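Long-range contact in 3,4-dihydroxybenzoate decarboxylase (PDB 5NY5), which probably catalyses the reversible decarboxylation of 3,4-dihydroxybenzoate to catechol as a prenylated-flavin-dependent, metal-binding enzyme of the UbiD family: residues A115-Q120 / A308-N313. Numbering follows the deposited sequence.
Sequences APCQEQ and AVTMRN
Antiparallel pairing starts where Q120, first residue of strand 120-123, meets M311, last residue of strand 303-311. Two backbone bonds define a hydrogen-bonded pair: Q120 N to M311 O at 2.7 Å, and M311 N to Q120 O at 3.2 Å, its donor lying above the carbonyl plane. The Q120 and M311 side chains share one face of the sheet, CB of Q120 lying 4.0 Å from CG of M311. Past the end of strand 303-311, the side chain of E119 reaches the backbone: its OE1 accepts the N313 N-H at 2.7 Å in a nearly straight bond (174° at the hydrogen). An extended chain (chi2 168°) carries the E119 carboxylate there. Before strand 120-123, P116 of the 3-10 turn lies alongside R312. P116 CB sits over one guanidinium face, offset toward its rim, 3.5 Å from R312 NH1, while R312 NE hydrogen-bonds to A261 O. Q118 CG packs on T310 CG2 at 3.5 Å, and the Q118 amide NE2 donates a hydrogen bond to Q249 O. Strand 303-311 also pairs with 263-269; away from the cofactor site, the contact thus pairs strand 120-123 and its preceding turn with strand 303-311 in the antiparallel sheet of the UbiD-family Rift-related domain.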
ATOM      1  N   ALA A 115      43.249   4.991  48.585  1.00 68.02           N
ATOM      2  CA  ALA A 115      42.198   4.127  48.052  1.00 66.18           C
ATOM      3  C   ALA A 115      41.171   3.863  49.147  1.00 65.54           C
ATOM      4  O   ALA A 115      41.215   2.820  49.819  1.00 65.89           O
ATOM      5  CB  ALA A 115      42.772   2.814  47.522  1.00 66.41           C
ATOM      6  N   PRO A 116      40.223   4.778  49.351  1.00 64.74           N
ATOM      7  CA  PRO A 116      39.157   4.523  50.333  1.00 64.14           C
ATOM      8  C   PRO A 116      38.412   3.229  50.084  1.00 62.96           C
ATOM      9  O   PRO A 116      37.897   2.626  51.032  1.00 63.05           O
ATOM     10  CB  PRO A 116      38.238   5.740  50.169  1.00 63.33           C
ATOM     11  CG  PRO A 116      39.108   6.795  49.600  1.00 64.24           C
ATOM     12  CD  PRO A 116      40.089   6.099  48.719  1.00 64.55           C
ATOM     13  N   CYS A 117      38.351   2.777  48.828  1.00 63.11           N
ATOM     14  CA  CYS A 117      37.659   1.533  48.525  1.00 61.15           C
ATOM     15  C   CYS A 117      38.247   0.358  49.293  1.00 62.30           C
ATOM     16  O   CYS A 117      37.526  -0.589  49.612  1.00 61.92           O
ATOM     17  CB  CYS A 117      37.699   1.261  47.020  1.00 60.38           C
ATOM     18  SG  CYS A 117      39.291   0.696  46.385  1.00 61.77           S
ATOM     19  N   GLN A 118      39.536   0.409  49.628  1.00 63.87           N
ATOM     20  CA  GLN A 118      40.205  -0.691  50.311  1.00 65.21           C
ATOM     21  C   GLN A 118      40.319  -0.469  51.819  1.00 66.40           C
ATOM     22  O   GLN A 118      41.248  -0.981  52.452  1.00 68.04           O
ATOM     23  CB  GLN A 118      41.582  -0.933  49.697  1.00 66.42           C
ATOM     24  CG  GLN A 118      41.522  -1.424  48.261  1.00 65.57           C
ATOM     25  CD  GLN A 118      42.882  -1.751  47.686  1.00 66.96           C
ATOM     26  OE1 GLN A 118      43.910  -1.471  48.298  1.00 68.53           O
ATOM     27  NE2 GLN A 118      42.894  -2.352  46.504  1.00 66.53           N
ATOM     28  N   GLU A 119      39.384   0.278  52.413  1.00 65.73           N
ATOM     29  CA  GLU A 119      39.363   0.418  53.865  1.00 66.92           C
ATOM     30  C   GLU A 119      38.973  -0.879  54.561  1.00 67.31           C
ATOM     31  O   GLU A 119      39.300  -1.058  55.738  1.00 68.81           O
ATOM     32  CB  GLU A 119      38.410   1.540  54.277  1.00 66.20           C
ATOM     33  CG  GLU A 119      38.925   2.940  53.982  1.00 66.54           C
ATOM     34  CD  GLU A 119      37.851   4.001  54.129  1.00 65.67           C
ATOM     35  OE1 GLU A 119      36.699   3.640  54.445  1.00 64.74           O
ATOM     36  OE2 GLU A 119      38.155   5.195  53.927  1.00 66.05           O
ATOM     37  N   GLN A 120      38.269  -1.772  53.868  1.00 66.16           N
ATOM     38  CA  GLN A 120      37.981  -3.113  54.353  1.00 66.72           C
ATOM     39  C   GLN A 120      38.353  -4.113  53.271  1.00 66.55           C
ATOM     40  O   GLN A 120      38.238  -3.828  52.076  1.00 65.35           O
ATOM     41  CB  GLN A 120      36.501  -3.301  54.715  1.00 65.70           C
ATOM     42  CG  GLN A 120      35.961  -2.364  55.773  1.00 65.88           C
ATOM     43  CD  GLN A 120      34.501  -2.637  56.083  1.00 65.00           C
ATOM     44  OE1 GLN A 120      33.652  -1.758  55.949  1.00 63.89           O
ATOM     45  NE2 GLN A 120      34.202  -3.863  56.496  1.00 65.65           N
ATOM     46  N   ALA A 308      38.297 -11.749  46.478  1.00 78.48           N
ATOM     47  CA  ALA A 308      38.245 -10.822  47.595  1.00 77.81           C
ATOM     48  C   ALA A 308      37.141  -9.806  47.353  1.00 75.44           C
ATOM     49  O   ALA A 308      36.871  -9.422  46.213  1.00 74.34           O
ATOM     50  CB  ALA A 308      39.583 -10.105  47.798  1.00 83.42           C
ATOM     51  N   VAL A 309      36.500  -9.384  48.438  1.00 74.77           N
ATOM     52  CA  VAL A 309      35.562  -8.270  48.418  1.00 72.72           C
ATOM     53  C   VAL A 309      36.202  -7.116  49.172  1.00 72.67           C
ATOM     54  O   VAL A 309      36.842  -7.317  50.209  1.00 74.02           O
ATOM     55  CB  VAL A 309      34.199  -8.647  49.027  1.00 72.02           C
ATOM     56  CG1 VAL A 309      33.206  -7.512  48.850  1.00 69.97           C
ATOM     57  CG2 VAL A 309      33.671  -9.912  48.385  1.00 72.47           C
ATOM     58  N   THR A 310      36.030  -5.907  48.646  1.00 71.23           N
ATOM     59  CA  THR A 310      36.772  -4.744  49.111  1.00 71.29           C
ATOM     60  C   THR A 310      35.836  -3.548  49.159  1.00 69.47           C
ATOM     61  O   THR A 310      35.195  -3.221  48.156  1.00 72.49           O
ATOM     62  CB  THR A 310      37.968  -4.481  48.185  1.00 71.98           C
ATOM     63  OG1 THR A 310      39.084  -5.275  48.607  1.00 74.04           O
ATOM     64  CG2 THR A 310      38.357  -3.029  48.175  1.00 71.36           C
HETATM   65  N   MSE A 311      35.747  -2.907  50.321  1.00 69.53           N
HETATM   66  CA  MSE A 311      34.815  -1.797  50.507  1.00 68.01           C
HETATM   67  C   MSE A 311      35.303  -0.796  51.551  1.00 68.48           C
HETATM   68  O   MSE A 311      36.152  -1.117  52.379  1.00 69.99           O
HETATM   69  CB  MSE A 311      33.437  -2.330  50.895  1.00 67.29           C
HETATM   70  CG  MSE A 311      33.428  -3.225  52.122  1.00 68.61           C
HETATM   71 SE   MSE A 311      31.693  -4.077  52.394  1.00 71.38          SE
HETATM   72  CE  MSE A 311      31.098  -3.087  53.963  1.00 77.01           C
ATOM     73  N   ARG A 312      34.777   0.425  51.494  1.00 67.29           N
ATOM     74  CA  ARG A 312      35.115   1.419  52.496  1.00 67.74           C
ATOM     75  C   ARG A 312      34.245   1.241  53.737  1.00 67.85           C
ATOM     76  O   ARG A 312      33.328   0.416  53.777  1.00 67.46           O
ATOM     77  CB  ARG A 312      34.972   2.837  51.940  1.00 66.66           C
ATOM     78  CG  ARG A 312      34.071   2.991  50.736  1.00 65.03           C
ATOM     79  CD  ARG A 312      33.702   4.458  50.545  1.00 64.07           C
ATOM     80  NE  ARG A 312      34.522   5.147  49.551  1.00 64.04           N
ATOM     81  CZ  ARG A 312      34.637   6.470  49.467  1.00 63.76           C
ATOM     82  NH1 ARG A 312      35.394   7.017  48.525  1.00 63.86           N
ATOM     83  NH2 ARG A 312      34.008   7.251  50.334  1.00 63.50           N
ATOM     84  N   ASN A 313      34.559   2.026  54.767  1.00 68.51           N
ATOM     85  CA  ASN A 313      33.813   1.965  56.016  1.00 68.82           C
ATOM     86  C   ASN A 313      32.369   2.388  55.791  1.00 67.28           C
ATOM     87  O   ASN A 313      32.103   3.465  55.249  1.00 66.26           O
ATOM     88  CB  ASN A 313      34.469   2.860  57.066  1.00 69.86           C
ATOM     89  CG  ASN A 313      35.819   2.339  57.519  1.00 71.64           C
ATOM     90  OD1 ASN A 313      36.119   1.156  57.376  1.00 72.30           O
ATOM     91  ND2 ASN A 313      36.639   3.223  58.076  1.00 72.54           N
TER